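Putative histidinol-phosphate aminotransferase (Erwinia carotovora atroseptica, PDB 3LY1) binds pyridoxal 5'-phosphate and probably works as an aminotransferase, perhaps on histidinol phosphate. Local coordinates at residues A93-P98 and P142-L147; G201-I206 and V226-V231. All coordinates share one frame; numbering follows the deposited sequence.

Contact 1. Residues A93-P98 and P142-L147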
loop_
_atom_site.group_PDB
_atom_site.type_symbol
_atom_site.label_atom_id
_atom_site.label_comp_id
_atom_site.label_asym_id
_atom_site.label_seq_id
_atom_site.Cartn_x
_atom_site.Cartn_y
_atom_site.Cartn_z
ATOM N N ALA A 93 -25.608 -7.408 1.449
ATOM C CA ALA A 93 -25.443 -6.101 0.796
ATOM C C ALA A 93 -25.419 -6.117 -0.751
ATOM O O ALA A 93 -25.033 -7.109 -1.410
ATOM C CB ALA A 93 -24.186 -5.450 1.312
ATOM N N GLN A 94 -25.870 -5.015 -1.331
ATOM C CA GLN A 94 -25.767 -4.807 -2.776
ATOM C C GLN A 94 -24.885 -3.588 -3.008
ATOM O O GLN A 94 -24.862 -2.681 -2.183
ATOM C CB GLN A 94 -27.135 -4.578 -3.431
ATOM C CG GLN A 94 -27.779 -3.236 -3.109
ATOM C CD GLN A 94 -29.003 -2.867 -3.977
ATOM O OE1 GLN A 94 -29.736 -1.952 -3.616
ATOM N NE2 GLN A 94 -29.232 -3.574 -5.069
ATOM N N LEU A 95 -24.167 -3.583 -4.117
ATOM C CA LEU A 95 -23.484 -2.380 -4.585
ATOM C C LEU A 95 -24.362 -1.807 -5.701
ATOM O O LEU A 95 -24.725 -2.537 -6.619
ATOM C CB LEU A 95 -22.100 -2.727 -5.154
ATOM C CG LEU A 95 -21.375 -1.614 -5.899
ATOM C CD1 LEU A 95 -20.850 -0.650 -4.883
ATOM C CD2 LEU A 95 -20.229 -2.162 -6.789
ATOM N N VAL A 96 -24.682 -0.524 -5.612
ATOM C CA VAL A 96 -25.478 0.190 -6.626
ATOM C C VAL A 96 -24.540 1.133 -7.369
ATOM O O VAL A 96 -23.882 1.990 -6.753
ATOM C CB VAL A 96 -26.664 0.965 -6.013
ATOM C CG1 VAL A 96 -27.410 1.755 -7.100
ATOM C CG2 VAL A 96 -27.644 -0.009 -5.319
ATOM N N ILE A 97 -24.445 0.926 -8.685
ATOM C CA ILE A 97 -23.537 1.707 -9.552
ATOM C C ILE A 97 -24.226 1.990 -10.897
ATOM O O ILE A 97 -25.121 1.192 -11.349
ATOM C CB ILE A 97 -22.195 0.968 -9.859
ATOM C CG1 ILE A 97 -22.390 -0.555 -10.050
ATOM C CG2 ILE A 97 -21.114 1.245 -8.735
ATOM C CD1 ILE A 97 -21.180 -1.276 -10.766
ATOM N N PRO A 98 -23.806 3.059 -11.557
ATOM C CA PRO A 98 -24.060 3.273 -12.985
ATOM C C PRO A 98 -23.392 2.163 -13.773
ATOM O O PRO A 98 -22.363 1.650 -13.336
ATOM C CB PRO A 98 -23.386 4.628 -13.283
ATOM C CG PRO A 98 -23.159 5.256 -11.952
ATOM C CD PRO A 98 -22.916 4.114 -11.019
ATOM N N PRO A 142 -28.819 -3.762 3.177
ATOM C CA PRO A 142 -27.853 -2.701 3.062
ATOM C C PRO A 142 -27.374 -2.478 1.606
ATOM O O PRO A 142 -27.271 -3.422 0.814
ATOM C CB PRO A 142 -26.689 -3.160 3.958
ATOM C CG PRO A 142 -27.001 -4.519 4.412
ATOM C CD PRO A 142 -28.306 -4.939 3.898
ATOM N N SER A 143 -27.103 -1.223 1.274
ATOM C CA SER A 143 -26.627 -0.853 -0.057
ATOM C C SER A 143 -25.383 -0.003 0.100
ATOM O O SER A 143 -25.322 0.826 1.004
ATOM C CB SER A 143 -27.648 0.002 -0.830
ATOM O OG SER A 143 -28.844 -0.684 -1.081
ATOM N N ILE A 144 -24.414 -0.199 -0.796
ATOM C CA ILE A 144 -23.299 0.750 -0.963
ATOM C C ILE A 144 -23.486 1.373 -2.320
ATOM O O ILE A 144 -23.697 0.654 -3.293
ATOM C CB ILE A 144 -21.917 0.043 -0.932
ATOM C CG1 ILE A 144 -21.748 -0.739 0.379
ATOM C CG2 ILE A 144 -20.750 1.056 -1.159
ATOM C CD1 ILE A 144 -20.472 -1.584 0.456
ATOM N N VAL A 145 -23.405 2.702 -2.404
ATOM C CA VAL A 145 -23.597 3.423 -3.659
ATOM C C VAL A 145 -22.226 4.003 -3.984
ATOM O O VAL A 145 -21.649 4.657 -3.135
ATOM C CB VAL A 145 -24.625 4.575 -3.542
ATOM C CG1 VAL A 145 -24.762 5.305 -4.920
ATOM C CG2 VAL A 145 -25.981 4.074 -3.022
ATOM N N TYR A 146 -21.697 3.737 -5.180
ATOM C CA TYR A 146 -20.366 4.232 -5.580
ATOM C C TYR A 146 -20.532 5.204 -6.749
ATOM O O TYR A 146 -20.938 4.787 -7.838
ATOM C CB TYR A 146 -19.446 3.050 -5.915
ATOM C CG TYR A 146 -18.073 3.392 -6.456
ATOM C CD1 TYR A 146 -17.184 4.170 -5.718
ATOM C CD2 TYR A 146 -17.659 2.931 -7.700
ATOM C CE1 TYR A 146 -15.943 4.492 -6.189
ATOM C CE2 TYR A 146 -16.377 3.222 -8.183
ATOM C CZ TYR A 146 -15.536 4.028 -7.426
ATOM O OH TYR A 146 -14.287 4.382 -7.874
ATOM N N LEU A 147 -20.215 6.475 -6.481
ATOM C CA LEU A 147 -20.447 7.600 -7.368
ATOM C C LEU A 147 -19.106 8.255 -7.672
ATOM O O LEU A 147 -18.477 8.828 -6.805
ATOM C CB LEU A 147 -21.371 8.625 -6.720
ATOM C CG LEU A 147 -22.782 8.195 -6.292
ATOM C CD1 LEU A 147 -23.490 9.382 -5.596
ATOM C CD2 LEU A 147 -23.612 7.652 -7.475
#
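Strands 94-98 and 143-147 lie side by side and parallel in the mixed sheet of the PLP-binding fold, each facing a further strand on its outer edge. The backbone ladder has four hydrogen bonds. Gln-94 N gives to Pro-142 O and receives Ile-144 N at its own O. Val-96 then repeats the pattern: its N reaches Ile-144 O at 2.8 Å, nearly straight, and its O takes Tyr-146 N at 3.2 Å.

One face of the pair carries Leu-95, Ile-144 and Tyr-146. Leu-95 has CG anti to the backbone N (chi1 170°), which brings CD1 over the strand gap. There CD1 sits 4.1 Å from Ile-144 CG2 and equally close to Tyr-146 CB. Tyr-146 also holds its ring anti to N (chi1 175°), so Leu-95 and Tyr-146 run alongside each other. Ile-97 crosses Tyr-146 obliquely. Its CG1 takes the crowded position between N and the carbonyl carbon (chi1 37°), and its CG2 meets the in-plane edge of the Tyr-146 ring, 3.7 Å from Tyr-146 CB.

The other face carries Gln-94, Ser-143, Val-96 and Val-145. Ser-143 OG stands beside its own backbone N and lies 3.4 Å from Gln-94 CG. Val-96 CB and Val-145 CG2 are 4.4 Å apart, a looser contact, and both valines pack on helix 129-137. Ile-144 and Tyr-146 meet helix 76-88 on the opposite side.

The Tyr-146 hydroxyl is hydrogen-bonded to Asp-179, a residue of the PLP pocket. The ladder sets the backbone of Tyr-146, aliphatic neighbours flank its CB and one ring edge, and Asp-179 holds its tip. The backbone ladder and the apolar side chains around Tyr-146 therefore position a tyrosine at the border of the PLP pocket, which probably helps to place, and may polarise, that aspartate.

Contact 2. Residues G201-I206 and V226-V231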
loop_
_atom_site.group_PDB
_atom_site.type_symbol
_atom_site.label_atom_id
_atom_site.label_comp_id
_atom_site.label_asym_id
_atom_site.label_seq_id
_atom_site.Cartn_x
_atom_site.Cartn_y
_atom_site.Cartn_z
ATOM N N GLY A 201 -21.040 17.040 9.399
ATOM C CA GLY A 201 -21.351 15.891 10.267
ATOM C C GLY A 201 -21.988 14.654 9.635
ATOM O O GLY A 201 -22.381 13.733 10.378
ATOM N N ALA A 202 -22.073 14.583 8.295
ATOM C CA ALA A 202 -22.625 13.377 7.650
ATOM C C ALA A 202 -21.867 12.087 8.075
ATOM O O ALA A 202 -20.622 12.036 8.106
ATOM C CB ALA A 202 -22.605 13.528 6.089
ATOM N N GLU A 203 -22.642 11.047 8.393
ATOM C CA GLU A 203 -22.142 9.739 8.759
ATOM C C GLU A 203 -22.352 8.680 7.665
ATOM O O GLU A 203 -22.015 7.523 7.865
ATOM C CB GLU A 203 -22.825 9.303 10.060
ATOM C CG GLU A 203 -22.611 10.363 11.175
ATOM C CD GLU A 203 -23.177 9.998 12.541
ATOM O OE1 GLU A 203 -23.296 8.798 12.858
ATOM O OE2 GLU A 203 -23.489 10.944 13.296
ATOM N N ASN A 204 -22.895 9.091 6.508
ATOM C CA ASN A 204 -23.186 8.178 5.415
ATOM C C ASN A 204 -22.401 8.494 4.137
ATOM O O ASN A 204 -22.824 8.114 3.035
ATOM C CB ASN A 204 -24.695 8.150 5.151
ATOM C CG ASN A 204 -25.256 9.463 4.573
ATOM O OD1 ASN A 204 -24.654 10.515 4.674
ATOM N ND2 ASN A 204 -26.462 9.388 4.014
ATOM N N ILE A 205 -21.266 9.178 4.274
ATOM C CA ILE A 205 -20.441 9.521 3.122
ATOM C C ILE A 205 -18.975 9.186 3.362
ATOM O O ILE A 205 -18.414 9.599 4.374
ATOM C CB ILE A 205 -20.440 11.041 2.794
ATOM C CG1 ILE A 205 -21.843 11.630 2.777
ATOM C CG2 ILE A 205 -19.668 11.280 1.478
ATOM C CD1 ILE A 205 -21.899 13.186 2.602
ATOM N N ILE A 206 -18.368 8.477 2.404
ATOM C CA ILE A 206 -16.906 8.309 2.267
ATOM C C ILE A 206 -16.487 9.074 0.984
ATOM O O ILE A 206 -16.946 8.783 -0.128
ATOM C CB ILE A 206 -16.519 6.763 2.192
ATOM C CG1 ILE A 206 -16.942 6.025 3.467
ATOM C CG2 ILE A 206 -15.025 6.537 1.871
ATOM C CD1 ILE A 206 -17.129 4.423 3.297
ATOM N N VAL A 226 -11.905 10.672 3.432
ATOM C CA VAL A 226 -12.476 11.622 4.382
ATOM C C VAL A 226 -13.860 11.124 4.789
ATOM O O VAL A 226 -14.685 10.744 3.926
ATOM C CB VAL A 226 -12.539 13.040 3.806
ATOM C CG1 VAL A 226 -12.849 14.057 4.941
ATOM C CG2 VAL A 226 -11.240 13.389 3.017
ATOM N N ALA A 227 -14.112 11.012 6.096
ATOM C CA ALA A 227 -15.421 10.558 6.554
ATOM C C ALA A 227 -15.603 10.882 8.031
ATOM O O ALA A 227 -14.676 11.350 8.687
ATOM C CB ALA A 227 -15.572 9.057 6.309
ATOM N N HIS A 228 -16.785 10.587 8.576
ATOM C CA HIS A 228 -16.988 10.726 10.019
ATOM C C HIS A 228 -15.963 9.805 10.702
ATOM O O HIS A 228 -15.610 8.774 10.146
ATOM C CB HIS A 228 -18.422 10.324 10.386
ATOM C CG HIS A 228 -18.791 10.592 11.820
ATOM N ND1 HIS A 228 -18.734 9.621 12.802
ATOM C CD2 HIS A 228 -19.293 11.700 12.413
ATOM C CE1 HIS A 228 -19.141 10.139 13.950
ATOM N NE2 HIS A 228 -19.478 11.404 13.743
ATOM N N PRO A 229 -15.484 10.162 11.905
ATOM C CA PRO A 229 -14.514 9.264 12.526
ATOM C C PRO A 229 -14.949 7.824 12.736
ATOM O O PRO A 229 -14.098 6.968 12.668
ATOM C CB PRO A 229 -14.240 9.923 13.866
ATOM C CG PRO A 229 -14.381 11.338 13.585
ATOM C CD PRO A 229 -15.599 11.428 12.660
ATOM N N THR A 230 -16.235 7.560 12.978
ATOM C CA THR A 230 -16.714 6.201 13.168
ATOM C C THR A 230 -16.502 5.366 11.880
ATOM O O THR A 230 -16.139 4.190 11.945
ATOM C CB THR A 230 -18.188 6.167 13.654
ATOM O OG1 THR A 230 -19.033 6.815 12.682
ATOM C CG2 THR A 230 -18.310 6.872 15.014
ATOM N N VAL A 231 -16.661 6.000 10.728
ATOM C CA VAL A 231 -16.514 5.345 9.428
ATOM C C VAL A 231 -15.036 5.138 9.098
ATOM O O VAL A 231 -14.640 4.077 8.621
ATOM C CB VAL A 231 -17.192 6.189 8.336
ATOM C CG1 VAL A 231 -16.928 5.632 6.920
ATOM C CG2 VAL A 231 -18.736 6.326 8.668
HETATM O O HOH W 1 -19.185 9.948 6.951
HETATM O O HOH W 2 -21.681 6.511 12.328
#
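This is a water-bridged contact, partly buried, at one end of two neighbouring antiparallel strands of the mixed sheet. Residues 201-206 lead from helix 195-199 into strand 205-210, and residues 226-231 lead from strand 223-226 into helix 229-235. Gly-201 ends the first helix in a Schellman motif with positive phi.

No direct hydrogen bond joins the segments. Water 1 does so instead: it donates to Ala-202 O and to Ile-205 O (2.7 Å), and accepts from His-228 N (3.0 Å).

His-228 is the N-cap of helix 229-235. Its CG is anti to the backbone N (chi1 -173°), and the ring turns ND1 back to the helix start. ND1 accepts from Thr-230 N, which lies 33° out of the ring plane. ND1 is also hydrogen-bonded to Thr-230 OG1, at 2.8 Å. Glu-203 lies alongside the ring, extended beyond CG and pointing the same way. Its CG sits over one ring face, 4.0 Å from the centroid, in a CH-pi contact. Pro-229 CD lies over the opposite face. The Glu-203 carboxylate is stacked on the ring, with the planes 19° apart, and its OE2 stays 4.1 Å from His-228 NE2. Water 2 links Glu-203 OE1 to Thr-230 OG1.

Deeper in, Ile-206 and Val-231 cross obliquely. Ile-206 CG1 and Val-231 CG1 are 3.5 Å apart, tighter than usual for two carbons. Both side chains also touch Tyr-88 and Met-175. Val-231 CG2 rests on Glu-203 O, and Ala-227 CB on Ile-205 O at 3.5 Å.

ND1 accepting the capping bond is consistent with a neutral ring protonated on NE2. The nearby carboxylate could favour a positive ring, an effect the capping bond would oppose. That bond, the one to Thr-230 OG1 and groups over both faces probably limit the ring's rotation.

Contacts 1 and 2 belong to the same mixed sheet, with strand 174-179 lying between strands 143-148 and 205-210. Their centres are 16 Å apart and their nearest atoms about 7 Å, so they do not touch. Helix 76-88 bridges them: Tyr-88 packs on Ile-144 of contact 1 and on Ile-206 and Val-231 of contact 2. Contact 1 is the nearer to the cofactor, with the side chain of Tyr-146 about 4 Å from PLP and about 3 Å from that of Tyr-102. In contact 2 the side chain of Ile-206 stays about 12 Å from PLP, so contact 2 lies well away from the cofactor.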